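Local coordinates for protein cellulase (PDB 6UI3) that acts as the GH5_4 catalytic domain of a broad-specificity endoglucanase, probably hydrolysing beta-1,4 bonds within cellulose and related plant polysaccharides, at residues A[106-111]-A[149-154]; A[164-169]-A[195-200]; A[222-227]-A[269-274]. One frame throughout, in Å; residues are numbered along the deposited sequence.

In the fold
All three contacts lie on the (beta/alpha)8 barrel of this GH5 domain, at or just beyond the C-terminal ends of its strands, where the active site of this fold sits. Contacts 1 and 3, centred about 17 Å apart, meet inside the barrel mouth: Gln152 OE1 is 2.7 Å from His222 ND1, and Gln152 CD lies 5.0 Å from Gln271 CD. Both glutamines replace glutamates of the reference sequence, probably the acid/base (Gln152) and the nucleophile (Gln271). Contact 2, centred about 11 Å from contact 1 and about 17 Å from contact 3, touches both, with Pro153 O 2.8 Å from Cys198 N and Ala199 O 2.8 Å from His222 N.

Contact 1 (A[106-111]-A[149-154]); sequences IHHNKF and TINQPR. Unlike the reference sequence in segment 149-154: Gln152 (reference Glu).
The loops after the neighbouring parallel strands 101-105 and 145-148 run side by side, CA of His107 5.0 Å from CA of Asn151, tied by one backbone hydrogen bond, Asn151 N to Ile106 O (2.9 Å), nearly along the C=O axis but bent at the hydrogen (130°). Asn151 carries the polar half. With CG anti to the backbone N (chi1 171°), its amide lies over one face of the His107 imidazole, planes 13° apart, CG 3.2 Å from His107 CE1, and its CB makes a CH-pi contact with the same face. Because ND2 sits above the ring, its approach to His107 NE2 is stacking, not hydrogen bonding; His107 ND1 bonds to Asn105 ND2. Gln112 OE1 and Arg64 NH2 engage the two ends of the amide and so fix its flip. Asn151-Gln152-Pro153 occupies the place of the Asn-Glu-Pro signature of GH5 barrels; Gln152 differs from the reference, which has Glu there, probably the acid/base. Arg154 NH1 reaches back to Gln152 O (3.0 Å) on a carbonyl lone pair, while its NH2 pairs with Glu157. On the apolar side, Ile150 CG1 is anti to the backbone N, and CD1 touches both Ile106 CG2 (3.8 Å) and Phe111 CE1 (3.9 Å).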
ATOM      1  N   ILE A 106      -2.581  -1.211   8.632  1.00  6.70           N
ATOM      2  CA  ILE A 106      -3.846  -0.811   9.240  1.00  6.85           C
ATOM      3  C   ILE A 106      -4.531   0.095   8.229  1.00  6.53           C
ATOM      4  O   ILE A 106      -3.929   1.072   7.776  1.00  7.03           O
ATOM      5  CB  ILE A 106      -3.611  -0.067  10.573  1.00  6.93           C
ATOM      6  CG1 ILE A 106      -2.893  -0.968  11.587  1.00  7.41           C
ATOM      7  CG2 ILE A 106      -4.940   0.464  11.116  1.00  7.69           C
ATOM      8  CD1 ILE A 106      -2.602  -0.291  12.925  1.00  8.23           C
ATOM      9  N   HIS A 107      -5.781  -0.216   7.884  1.00  6.45           N
ATOM     10  CA  HIS A 107      -6.439   0.391   6.719  1.00  6.33           C
ATOM     11  C   HIS A 107      -7.902   0.621   7.065  1.00  7.17           C
ATOM     12  O   HIS A 107      -8.660  -0.324   7.287  1.00  8.21           O
ATOM     13  CB  HIS A 107      -6.287  -0.568   5.530  1.00  7.23           C
ATOM     14  CG  HIS A 107      -6.446   0.037   4.172  1.00  7.28           C
ATOM     15  ND1 HIS A 107      -5.446  -0.027   3.224  1.00  7.68           N
ATOM     16  CD2 HIS A 107      -7.501   0.640   3.585  1.00  8.04           C
ATOM     17  CE1 HIS A 107      -5.889   0.528   2.111  1.00  7.96           C
ATOM     18  NE2 HIS A 107      -7.126   0.940   2.301  1.00  8.26           N
ATOM     19  N   HIS A 108      -8.300   1.883   7.146  1.00  7.16           N
ATOM     20  CA  HIS A 108      -9.665   2.294   7.455  1.00  7.75           C
ATOM     21  C   HIS A 108     -10.107   1.996   8.892  1.00  8.04           C
ATOM     22  O   HIS A 108     -11.305   2.079   9.169  1.00 10.15           O
ATOM     23  CB  HIS A 108     -10.738   1.732   6.510  1.00  9.43           C
ATOM     24  CG  HIS A 108     -10.541   2.052   5.061  1.00 11.03           C
ATOM     25  ND1 HIS A 108      -9.956   3.219   4.614  1.00 12.11           N
ATOM     26  CD2 HIS A 108     -10.890   1.355   3.955  1.00 11.65           C
ATOM     27  CE1 HIS A 108      -9.928   3.211   3.291  1.00 12.77           C
ATOM     28  NE2 HIS A 108     -10.500   2.096   2.865  1.00 11.37           N
ATOM     29  N   ASN A 109      -9.209   1.655   9.814  1.00  7.36           N
ATOM     30  CA  ASN A 109      -9.583   1.764  11.216  1.00  7.69           C
ATOM     31  C   ASN A 109     -10.113   3.176  11.447  1.00  8.21           C
ATOM     32  O   ASN A 109      -9.662   4.135  10.811  1.00  8.27           O
ATOM     33  CB  ASN A 109      -8.382   1.564  12.140  1.00  7.94           C
ATOM     34  CG  ASN A 109      -8.198   0.131  12.569  1.00  8.23           C
ATOM     35  OD1 ASN A 109      -8.276  -0.807  11.767  1.00  9.24           O
ATOM     36  ND2 ASN A 109      -7.905  -0.054  13.843  1.00  8.97           N
ATOM     37  N   LYS A 110     -11.044   3.317  12.388  1.00  8.19           N
ATOM     38  CA  LYS A 110     -11.567   4.638  12.729  0.65  9.00           C
ATOM     39  C   LYS A 110     -10.444   5.639  12.993  1.00  8.74           C
ATOM     40  O   LYS A 110     -10.521   6.796  12.577  1.00  9.22           O
ATOM     41  CB  LYS A 110     -12.470   4.522  13.960  0.65 10.79           C
ATOM     42  CG  LYS A 110     -13.051   5.840  14.438  0.65 13.47           C
ATOM     43  CD  LYS A 110     -14.124   6.339  13.501  0.65 20.81           C
ATOM     44  CE  LYS A 110     -15.206   7.122  14.244  0.65 25.00           C
ATOM     45  NZ  LYS A 110     -16.506   7.120  13.498  0.65 27.21           N
ATOM     46  N   PHE A 111      -9.389   5.220  13.692  1.00  8.08           N
ATOM     47  CA  PHE A 111      -8.345   6.183  14.051  1.00  8.17           C
ATOM     48  C   PHE A 111      -7.594   6.739  12.846  1.00  8.39           C
ATOM     49  O   PHE A 111      -6.927   7.769  12.977  1.00  7.85           O
ATOM     50  CB  PHE A 111      -7.405   5.644  15.145  1.00  8.08           C
ATOM     51  CG  PHE A 111      -6.261   4.742  14.685  1.00  7.79           C
ATOM     52  CD1 PHE A 111      -5.105   5.283  14.152  1.00  8.27           C
ATOM     53  CD2 PHE A 111      -6.296   3.376  14.894  1.00  8.01           C
ATOM     54  CE1 PHE A 111      -4.045   4.488  13.790  1.00  7.96           C
ATOM     55  CE2 PHE A 111      -5.213   2.570  14.531  1.00  8.80           C
ATOM     56  CZ  PHE A 111      -4.100   3.135  13.992  1.00  8.42           C
ATOM     57  N   THR A 149       2.569   1.266   8.318  1.00  6.95           N
ATOM     58  CA  THR A 149       2.106   1.586   9.677  1.00  6.74           C
ATOM     59  C   THR A 149       0.657   2.084   9.743  1.00  6.38           C
ATOM     60  O   THR A 149      -0.007   1.919  10.774  1.00  6.68           O
ATOM     61  CB  THR A 149       3.004   2.644  10.335  1.00  7.26           C
ATOM     62  OG1 THR A 149       2.923   3.852   9.560  1.00  7.80           O
ATOM     63  CG2 THR A 149       4.444   2.173  10.498  1.00  7.78           C
ATOM     64  N   ILE A 150       0.179   2.742   8.690  1.00  6.41           N
ATOM     65  CA  ILE A 150      -1.190   3.263   8.600  1.00  6.93           C
ATOM     66  C   ILE A 150      -1.406   3.615   7.133  1.00  6.66           C
ATOM     67  O   ILE A 150      -0.498   4.120   6.484  1.00  7.58           O
ATOM     68  CB  ILE A 150      -1.421   4.445   9.567  1.00  7.46           C
ATOM     69  CG1 ILE A 150      -2.878   4.926   9.521  1.00  7.71           C
ATOM     70  CG2 ILE A 150      -0.438   5.582   9.301  1.00  7.63           C
ATOM     71  CD1 ILE A 150      -3.927   3.912   9.971  1.00  8.56           C
ATOM     72  N   ASN A 151      -2.594   3.361   6.598  1.00  6.73           N
ATOM     73  CA  ASN A 151      -2.850   3.513   5.158  1.00  6.54           C
ATOM     74  C   ASN A 151      -2.822   4.976   4.698  1.00  6.84           C
ATOM     75  O   ASN A 151      -1.880   5.403   4.022  1.00  7.18           O
ATOM     76  CB  ASN A 151      -4.184   2.832   4.841  1.00  7.30           C
ATOM     77  CG  ASN A 151      -4.650   3.109   3.454  1.00  7.65           C
ATOM     78  OD1 ASN A 151      -3.882   2.910   2.499  1.00  8.19           O
ATOM     79  ND2 ASN A 151      -5.871   3.580   3.308  1.00  8.47           N
ATOM     80  N   GLN A 152      -3.862   5.744   5.022  1.00  6.81           N
ATOM     81  CA  GLN A 152      -4.043   7.124   4.550  1.00  6.81           C
ATOM     82  C   GLN A 152      -4.396   8.015   5.733  1.00  7.16           C
ATOM     83  O   GLN A 152      -5.533   8.491   5.876  1.00  7.99           O
ATOM     84  CB  GLN A 152      -5.057   7.195   3.406  1.00  8.55           C
ATOM     85  CG  GLN A 152      -4.427   6.647   2.118  1.00  7.92           C
ATOM     86  CD  GLN A 152      -5.313   6.564   0.908  1.00 11.19           C
ATOM     87  OE1 GLN A 152      -4.824   6.348  -0.203  1.00 11.73           O
ATOM     88  NE2 GLN A 152      -6.594   6.717   1.092  1.00 11.45           N
ATOM     89  N   PRO A 153      -3.424   8.243   6.617  1.00  6.79           N
ATOM     90  CA  PRO A 153      -3.694   8.975   7.862  1.00  7.13           C
ATOM     91  C   PRO A 153      -4.087  10.416   7.594  1.00  7.92           C
ATOM     92  O   PRO A 153      -3.441  11.111   6.803  1.00  7.79           O
ATOM     93  CB  PRO A 153      -2.350   8.916   8.603  1.00  7.42           C
ATOM     94  CG  PRO A 153      -1.323   8.767   7.496  1.00  7.49           C
ATOM     95  CD  PRO A 153      -2.001   7.888   6.476  1.00  7.39           C
ATOM     96  N   ARG A 154      -5.110  10.884   8.300  1.00  7.56           N
ATOM     97  CA  ARG A 154      -5.621  12.218   8.030  1.00  7.87           C
ATOM     98  C   ARG A 154      -6.506  12.671   9.181  1.00  8.77           C
ATOM     99  O   ARG A 154      -6.822  11.907  10.096  1.00  9.00           O
ATOM    100  CB  ARG A 154      -6.398  12.242   6.703  1.00  9.22           C
ATOM    101  CG  ARG A 154      -7.609  11.342   6.688  1.00  9.03           C
ATOM    102  CD  ARG A 154      -8.204  11.340   5.308  1.00 10.18           C
ATOM    103  NE  ARG A 154      -9.408  10.564   5.102  1.00 10.41           N
ATOM    104  CZ  ARG A 154      -9.422   9.276   4.788  1.00 10.31           C
ATOM    105  NH1 ARG A 154      -8.302   8.580   4.729  1.00 10.37           N
ATOM    106  NH2 ARG A 154     -10.579   8.687   4.533  1.00 12.28           N
TER

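Contact 2 (A[164-169]-A[195-200]); sequences EYFNVL and PTYCAS
Tyr197 has CG anti to its backbone N (chi1 -177°), which sends its ring from the loop after strand 192-195 onto the first turns of helix 163-182. Tyr165 and Phe166 both hold CG anti to their carbonyl carbons, beside the backbone N, yet meet this ring differently. Tyr165 runs alongside it in the same direction: its CB touches Tyr197 CE2 at 3.5 Å, and its ring atom CD2 comes within 3.6 Å of Tyr197 OH. Phe166 crosses Tyr197 at about a right angle and turns an edge to its face, an offset edge-to-face pair with planes at 67° and centroids 5.3 Å apart; Phe166 CD1 also rests 3.6 Å from Tyr197 CB. One turn on, Leu169, its CG anti to the backbone N (chi1 173°), drives CD2 against the loop backbone, 3.3 Å from Tyr197 N and 3.5 Å from Pro195 O. Within the loop, Thr196 OG1 donates to Ser200 O at 2.8 Å, from above the carbonyl plane, across a tight turn. This helix and loop belong to consecutive beta-alpha units of the barrel. No hydrogen bond links the two segments, so they hold each other by shape and apolar surface, and the polar tip of Tyr197, OH, is satisfied by Asp158 O and His155 N.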
ATOM      1  N   GLU A 164      -0.240  21.018  12.002  1.00 12.10           N
ATOM      2  CA  GLU A 164      -0.660  20.307  13.206  1.00 12.62           C
ATOM      3  C   GLU A 164      -0.806  18.819  12.914  1.00 10.73           C
ATOM      4  O   GLU A 164      -0.269  17.976  13.634  1.00 10.62           O
ATOM      5  CB  GLU A 164      -2.000  20.844  13.727  1.00 13.43           C
ATOM      6  CG  GLU A 164      -2.547  20.063  14.939  1.00 14.54           C
ATOM      7  CD  GLU A 164      -4.036  20.298  15.207  1.00 16.51           C
ATOM      8  OE1 GLU A 164      -4.545  21.413  14.939  1.00 17.45           O
ATOM      9  OE2 GLU A 164      -4.701  19.354  15.700  1.00 15.07           O
ATOM     10  N   TYR A 165      -1.557  18.484  11.863  1.00  9.98           N
ATOM     11  CA  TYR A 165      -1.828  17.083  11.575  1.00  9.43           C
ATOM     12  C   TYR A 165      -0.570  16.392  11.070  1.00  8.94           C
ATOM     13  O   TYR A 165      -0.331  15.220  11.384  1.00  8.95           O
ATOM     14  CB  TYR A 165      -2.941  16.948  10.535  1.00  9.47           C
ATOM     15  CG  TYR A 165      -4.188  17.777  10.755  1.00  9.75           C
ATOM     16  CD1 TYR A 165      -4.599  18.161  12.024  1.00 10.50           C
ATOM     17  CD2 TYR A 165      -4.953  18.195   9.679  1.00 10.89           C
ATOM     18  CE1 TYR A 165      -5.756  18.924  12.200  1.00 12.20           C
ATOM     19  CE2 TYR A 165      -6.094  18.957   9.849  1.00 10.19           C
ATOM     20  CZ  TYR A 165      -6.489  19.324  11.105  1.00 11.38           C
ATOM     21  OH  TYR A 165      -7.633  20.096  11.271  1.00 14.17           O
ATOM     22  N   PHE A 166       0.242  17.098  10.268  1.00  8.89           N
ATOM     23  CA  PHE A 166       1.480  16.495   9.797  1.00  8.66           C
ATOM     24  C   PHE A 166       2.346  16.095  10.982  1.00  8.80           C
ATOM     25  O   PHE A 166       2.976  15.035  10.972  1.00  8.47           O
ATOM     26  CB  PHE A 166       2.285  17.443   8.901  1.00  9.39           C
ATOM     27  CG  PHE A 166       1.562  17.952   7.663  1.00  9.42           C
ATOM     28  CD1 PHE A 166       0.459  17.311   7.122  1.00  9.92           C
ATOM     29  CD2 PHE A 166       2.033  19.099   7.030  1.00 11.16           C
ATOM     30  CE1 PHE A 166      -0.158  17.808   5.984  1.00  9.81           C
ATOM     31  CE2 PHE A 166       1.418  19.588   5.898  1.00 10.89           C
ATOM     32  CZ  PHE A 166       0.319  18.957   5.375  1.00 11.10           C
ATOM     33  N   ASN A 167       2.406  16.945  12.009  1.00  9.29           N
ATOM     34  CA  ASN A 167       3.249  16.658  13.166  0.53  9.67           C
ATOM     35  C   ASN A 167       2.702  15.492  13.979  1.00  9.20           C
ATOM     36  O   ASN A 167       3.472  14.682  14.496  1.00  9.38           O
ATOM     37  CB  ASN A 167       3.401  17.886  14.064  0.53 11.49           C
ATOM     38  CG  ASN A 167       4.119  17.559  15.362  0.53 13.26           C
ATOM     39  OD1 ASN A 167       5.314  17.262  15.358  0.53 14.68           O
ATOM     40  ND2 ASN A 167       3.390  17.591  16.476  0.53 14.69           N
ATOM     41  N   VAL A 168       1.373  15.393  14.109  1.00  9.35           N
ATOM     42  CA  VAL A 168       0.786  14.245  14.803  1.00  9.39           C
ATOM     43  C   VAL A 168       1.193  12.949  14.109  1.00  8.19           C
ATOM     44  O   VAL A 168       1.585  11.978  14.760  1.00  7.87           O
ATOM     45  CB  VAL A 168      -0.745  14.381  14.905  1.00  9.36           C
ATOM     46  CG1 VAL A 168      -1.374  13.092  15.409  1.00 10.06           C
ATOM     47  CG2 VAL A 168      -1.112  15.502  15.835  1.00 11.74           C
ATOM     48  N   LEU A 169       1.113  12.923  12.773  1.00  7.40           N
ATOM     49  CA  LEU A 169       1.536  11.734  12.038  1.00  7.14           C
ATOM     50  C   LEU A 169       3.016  11.441  12.256  1.00  7.47           C
ATOM     51  O   LEU A 169       3.409  10.277  12.412  1.00  7.50           O
ATOM     52  CB  LEU A 169       1.229  11.902  10.554  1.00  7.62           C
ATOM     53  CG  LEU A 169       1.775  10.804   9.637  1.00  7.82           C
ATOM     54  CD1 LEU A 169       1.267   9.437  10.032  1.00  7.85           C
ATOM     55  CD2 LEU A 169       1.407  11.120   8.185  1.00  7.69           C
ATOM     56  N   PRO A 195       3.904   6.353   5.851  1.00  6.40           N
ATOM     57  CA  PRO A 195       3.311   7.293   4.897  1.00  7.39           C
ATOM     58  C   PRO A 195       3.485   8.750   5.304  1.00  7.00           C
ATOM     59  O   PRO A 195       3.635   9.079   6.483  1.00  7.07           O
ATOM     60  CB  PRO A 195       1.819   6.924   4.970  1.00  7.18           C
ATOM     61  CG  PRO A 195       1.623   6.555   6.388  1.00  7.29           C
ATOM     62  CD  PRO A 195       2.884   5.784   6.757  1.00  7.65           C
ATOM     63  N   THR A 196       3.428   9.615   4.291  1.00  7.10           N
ATOM     64  CA  THR A 196       3.108  11.023   4.493  1.00  7.31           C
ATOM     65  C   THR A 196       1.612  11.146   4.839  1.00  7.00           C
ATOM     66  O   THR A 196       0.842  10.178   4.787  1.00  7.05           O
ATOM     67  CB  THR A 196       3.379  11.778   3.193  1.00  7.52           C
ATOM     68  OG1 THR A 196       2.575  11.166   2.175  1.00  7.56           O
ATOM     69  CG2 THR A 196       4.850  11.763   2.799  1.00  8.46           C
ATOM     70  N   TYR A 197       1.179  12.367   5.153  1.00  7.17           N
ATOM     71  CA  TYR A 197      -0.234  12.640   5.401  1.00  7.56           C
ATOM     72  C   TYR A 197      -1.048  12.255   4.169  1.00  7.25           C
ATOM     73  O   TYR A 197      -0.717  12.662   3.050  1.00  7.04           O
ATOM     74  CB  TYR A 197      -0.387  14.133   5.736  1.00  8.24           C
ATOM     75  CG  TYR A 197      -1.789  14.576   6.095  1.00  8.28           C
ATOM     76  CD1 TYR A 197      -2.648  15.038   5.120  1.00  9.57           C
ATOM     77  CD2 TYR A 197      -2.244  14.577   7.407  1.00  8.05           C
ATOM     78  CE1 TYR A 197      -3.943  15.453   5.433  1.00  8.83           C
ATOM     79  CE2 TYR A 197      -3.533  14.990   7.725  1.00  8.86           C
ATOM     80  CZ  TYR A 197      -4.371  15.427   6.740  1.00  8.70           C
ATOM     81  OH  TYR A 197      -5.655  15.816   7.078  1.00 10.04           O
ATOM     82  N   CYS A 198      -2.087  11.437   4.360  1.00  7.49           N
ATOM     83  CA  CYS A 198      -2.896  10.874   3.284  1.00  7.76           C
ATOM     84  C   CYS A 198      -2.089  10.022   2.306  1.00  7.13           C
ATOM     85  O   CYS A 198      -2.579   9.728   1.205  1.00  8.07           O
ATOM     86  CB  CYS A 198      -3.685  11.925   2.479  1.00  9.16           C
ATOM     87  SG  CYS A 198      -5.048  12.689   3.373  1.00 10.45           S
ATOM     88  N   ALA A 199      -0.871   9.627   2.668  1.00  6.96           N
ATOM     89  CA  ALA A 199       0.081   9.033   1.723  1.00  6.65           C
ATOM     90  C   ALA A 199       0.229   9.898   0.473  1.00  7.38           C
ATOM     91  O   ALA A 199       0.503   9.416  -0.628  1.00  7.89           O
ATOM     92  CB  ALA A 199      -0.254   7.575   1.379  1.00  7.52           C
ATOM     93  N   SER A 200       0.055  11.204   0.622  1.00  6.91           N
ATOM     94  CA  SER A 200       0.061  12.114  -0.510  1.00  7.63           C
ATOM     95  C   SER A 200       1.468  12.452  -0.989  1.00  7.54           C
ATOM     96  O   SER A 200       2.414  12.600  -0.203  1.00  7.95           O
ATOM     97  CB  SER A 200      -0.629  13.418  -0.097  1.00  8.10           C
ATOM     98  OG  SER A 200      -0.693  14.332  -1.169  1.00  8.77           O
TER

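Contact 3 (A[222-227]-A[269-274]). Unlike the reference sequence in segment 269-274: Gln271 (reference Glu).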
ATOM      1  N   HIS A 222       0.799   7.136  -2.155  1.00  6.15           N
ATOM      2  CA  HIS A 222      -0.311   6.730  -3.020  1.00  6.71           C
ATOM      3  C   HIS A 222      -0.520   7.875  -3.996  1.00  6.67           C
ATOM      4  O   HIS A 222      -0.781   9.002  -3.565  1.00  7.43           O
ATOM      5  CB  HIS A 222      -1.587   6.471  -2.218  1.00  7.14           C
ATOM      6  CG  HIS A 222      -1.425   5.422  -1.162  1.00  6.84           C
ATOM      7  ND1 HIS A 222      -2.414   5.139  -0.249  1.00  7.58           N
ATOM      8  CD2 HIS A 222      -0.396   4.587  -0.881  1.00  7.50           C
ATOM      9  CE1 HIS A 222      -2.000   4.180   0.560  1.00  7.58           C
ATOM     10  NE2 HIS A 222      -0.776   3.833   0.205  1.00  7.68           N
ATOM     11  N   ALA A 223      -0.388   7.613  -5.293  1.00  6.57           N
ATOM     12  CA  ALA A 223      -0.346   8.700  -6.286  1.00  6.84           C
ATOM     13  C   ALA A 223      -1.163   8.328  -7.526  1.00  6.69           C
ATOM     14  O   ALA A 223      -0.642   7.844  -8.541  1.00  7.69           O
ATOM     15  CB  ALA A 223       1.100   9.079  -6.625  1.00  7.86           C
ATOM     16  N   TYR A 224      -2.467   8.566  -7.428  1.00  7.26           N
ATOM     17  CA  TYR A 224      -3.370   8.421  -8.566  1.00  7.19           C
ATOM     18  C   TYR A 224      -3.399   9.782  -9.257  1.00  8.08           C
ATOM     19  O   TYR A 224      -4.297  10.603  -9.061  1.00  8.58           O
ATOM     20  CB  TYR A 224      -4.750   8.029  -8.086  1.00  8.74           C
ATOM     21  CG  TYR A 224      -4.878   6.767  -7.257  1.00  8.17           C
ATOM     22  CD1 TYR A 224      -5.317   5.587  -7.829  1.00  8.04           C
ATOM     23  CD2 TYR A 224      -4.635   6.781  -5.894  1.00  8.97           C
ATOM     24  CE1 TYR A 224      -5.501   4.444  -7.067  1.00  7.56           C
ATOM     25  CE2 TYR A 224      -4.813   5.636  -5.115  1.00  8.49           C
ATOM     26  CZ  TYR A 224      -5.257   4.467  -5.706  1.00  7.20           C
ATOM     27  OH  TYR A 224      -5.489   3.336  -4.960  1.00  7.99           O
ATOM     28  N   ILE A 225      -2.373  10.028 -10.062  1.00  6.60           N
ATOM     29  CA  ILE A 225      -2.101  11.378 -10.549  1.00  8.01           C
ATOM     30  C   ILE A 225      -1.910  11.394 -12.057  1.00  7.69           C
ATOM     31  O   ILE A 225      -1.384  10.421 -12.623  1.00  8.11           O
ATOM     32  CB  ILE A 225      -0.870  11.998  -9.851  1.00  7.77           C
ATOM     33  CG1 ILE A 225       0.388  11.151 -10.048  1.00  8.18           C
ATOM     34  CG2 ILE A 225      -1.180  12.246  -8.360  1.00  8.92           C
ATOM     35  CD1 ILE A 225       1.667  11.876  -9.609  1.00  9.17           C
ATOM     36  N   PRO A 226      -2.321  12.467 -12.739  1.00  7.45           N
ATOM     37  CA  PRO A 226      -3.142  13.555 -12.208  1.00  7.89           C
ATOM     38  C   PRO A 226      -4.543  13.046 -11.871  1.00  7.72           C
ATOM     39  O   PRO A 226      -5.080  12.174 -12.549  1.00  8.61           O
ATOM     40  CB  PRO A 226      -3.152  14.596 -13.341  1.00  9.63           C
ATOM     41  CG  PRO A 226      -2.809  13.850 -14.553  1.00 12.44           C
ATOM     42  CD  PRO A 226      -2.074  12.607 -14.182  1.00  9.15           C
ATOM     43  N   TYR A 227      -5.126  13.581 -10.805  1.00  7.84           N
ATOM     44  CA  TYR A 227      -6.377  13.060 -10.271  1.00  8.19           C
ATOM     45  C   TYR A 227      -7.504  13.035 -11.299  1.00  8.23           C
ATOM     46  O   TYR A 227      -8.254  12.055 -11.383  1.00  8.48           O
ATOM     47  CB  TYR A 227      -6.797  13.896  -9.052  1.00  9.71           C
ATOM     48  CG  TYR A 227      -8.186  13.588  -8.568  1.00 11.69           C
ATOM     49  CD1 TYR A 227      -8.450  12.417  -7.882  1.00 13.64           C
ATOM     50  CD2 TYR A 227      -9.237  14.458  -8.806  1.00 12.49           C
ATOM     51  CE1 TYR A 227      -9.735  12.117  -7.453  1.00 15.53           C
ATOM     52  CE2 TYR A 227     -10.517  14.165  -8.378  1.00 14.67           C
ATOM     53  CZ  TYR A 227     -10.750  12.996  -7.709  1.00 15.84           C
ATOM     54  OH  TYR A 227     -12.040  12.715  -7.287  1.00 20.48           O
ATOM     55  N   ILE A 269       5.539   3.284  -4.196  1.00  6.56           N
ATOM     56  CA  ILE A 269       4.211   3.728  -4.627  1.00  7.13           C
ATOM     57  C   ILE A 269       3.241   2.605  -4.264  1.00  6.75           C
ATOM     58  O   ILE A 269       2.968   1.688  -5.062  1.00  7.23           O
ATOM     59  CB  ILE A 269       4.173   4.109  -6.113  1.00  7.05           C
ATOM     60  CG1 ILE A 269       5.252   5.142  -6.452  1.00  9.58           C
ATOM     61  CG2 ILE A 269       2.786   4.621  -6.483  1.00  8.80           C
ATOM     62  CD1 ILE A 269       5.151   6.438  -5.727  1.00 13.42           C
ATOM     63  N   GLY A 270       2.740   2.664  -3.035  1.00  6.07           N
ATOM     64  CA  GLY A 270       1.917   1.603  -2.498  1.00  6.48           C
ATOM     65  C   GLY A 270       0.553   1.494  -3.139  1.00  6.32           C
ATOM     66  O   GLY A 270      -0.084   0.431  -3.022  1.00  6.92           O
ATOM     67  N   GLN A 271       0.081   2.566  -3.793  1.00  5.68           N
ATOM     68  CA  GLN A 271      -1.137   2.525  -4.593  1.00  5.83           C
ATOM     69  C   GLN A 271      -1.005   3.468  -5.776  1.00  6.29           C
ATOM     70  O   GLN A 271      -0.618   4.627  -5.601  1.00  6.44           O
ATOM     71  CB  GLN A 271      -2.392   2.974  -3.824  1.00  6.82           C
ATOM     72  CG  GLN A 271      -2.693   2.151  -2.578  1.00  7.18           C
ATOM     73  CD  GLN A 271      -3.937   2.586  -1.819  1.00  7.65           C
ATOM     74  OE1 GLN A 271      -4.146   2.202  -0.672  1.00  7.55           O
ATOM     75  NE2 GLN A 271      -4.756   3.369  -2.454  1.00  6.32           N
ATOM     76  N   PHE A 272      -1.400   2.986  -6.954  1.00  5.95           N
ATOM     77  CA  PHE A 272      -1.679   3.821  -8.115  1.00  6.08           C
ATOM     78  C   PHE A 272      -2.629   3.023  -8.999  1.00  6.60           C
ATOM     79  O   PHE A 272      -2.801   1.813  -8.821  1.00  6.79           O
ATOM     80  CB  PHE A 272      -0.412   4.203  -8.901  1.00  7.15           C
ATOM     81  CG  PHE A 272      -0.001   3.179  -9.939  1.00  6.94           C
ATOM     82  CD1 PHE A 272       0.414   1.918  -9.571  1.00  7.36           C
ATOM     83  CD2 PHE A 272      -0.019   3.485 -11.296  1.00  7.92           C
ATOM     84  CE1 PHE A 272       0.763   0.981 -10.524  1.00  7.53           C
ATOM     85  CE2 PHE A 272       0.351   2.550 -12.241  1.00  8.75           C
ATOM     86  CZ  PHE A 272       0.739   1.313 -11.853  1.00  8.46           C
ATOM     87  N   ALA A 273      -3.249   3.715  -9.955  1.00  7.16           N
ATOM     88  CA  ALA A 273      -4.077   3.092 -10.988  1.00  7.64           C
ATOM     89  C   ALA A 273      -4.576   4.208 -11.894  1.00  7.64           C
ATOM     90  O   ALA A 273      -4.402   5.397 -11.600  1.00  8.48           O
ATOM     91  CB  ALA A 273      -5.264   2.328 -10.416  1.00  9.07           C
ATOM     92  N   ILE A 274      -5.198   3.815 -13.011  1.00  7.84           N
ATOM     93  CA  ILE A 274      -5.973   4.729 -13.853  1.00  7.71           C
ATOM     94  C   ILE A 274      -7.326   4.074 -14.110  1.00  7.54           C
ATOM     95  O   ILE A 274      -7.397   2.951 -14.626  1.00  8.05           O
ATOM     96  CB  ILE A 274      -5.251   5.123 -15.153  1.00  6.79           C
ATOM     97  CG1 ILE A 274      -6.184   5.957 -16.051  1.00  7.51           C
ATOM     98  CG2 ILE A 274      -4.650   3.916 -15.888  1.00  8.04           C
ATOM     99  CD1 ILE A 274      -5.496   6.718 -17.154  1.00  8.71           C
TER
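His222, Tyr224 and Gln271 all place CG anti to the carbonyl carbon, beside the backbone N (chi1 near -58° in each), and Gln271 is extended beyond CG, so its amide lies along the histidine ring and ends at the tyrosine hydroxyl. The His222 imidazole and the Gln271 amide are stacked, planes 18° apart. Gln271 CG stands 3.6 Å from the centroid of the His222 ring, almost exactly on its normal, and CD lies further toward the rim. At the far end Gln271 NE2 approaches Tyr224 at the ring edge, near its plane, and gives OH a short but bent, weak hydrogen bond of 2.6 Å. Arg64 NH1 takes the other end of the amide, OE1, and Gln152 is the partner of His222 ND1. Beneath these groups, strands 217-222 and 267-272 are adjacent parallel strands of the TIM barrel: His222 and Gln271 form a bridge with both side chains on one face, and Ala223 N donates to Gln271 O (3.0 Å, 158° at the hydrogen). In GH5 enzymes the nucleophile is a glutamate near the C-terminal end of the seventh strand, with a tyrosine hydroxyl beside it; Tyr224 is consistent with the latter place, and Gln271, a neutral amide here, replaces the reference Glu, whose carboxylate in the natural enzyme Arg64 would probably help to stabilise. Tyr224 is the centre of an inverse gamma turn, and its ring lies across strand 267-272, with Phe272 CA over one face (4.2 Å from the centroid) and Ala273 CB 4.0 Å from Tyr224 CE1. Phe272 takes the crowded first torsion and its ring leads away to stack on Tyr290 and meet Trp303 edge-to-face. Beyond the turn, a cis peptide precedes Pro226, at the N-cap position of helix 227-230.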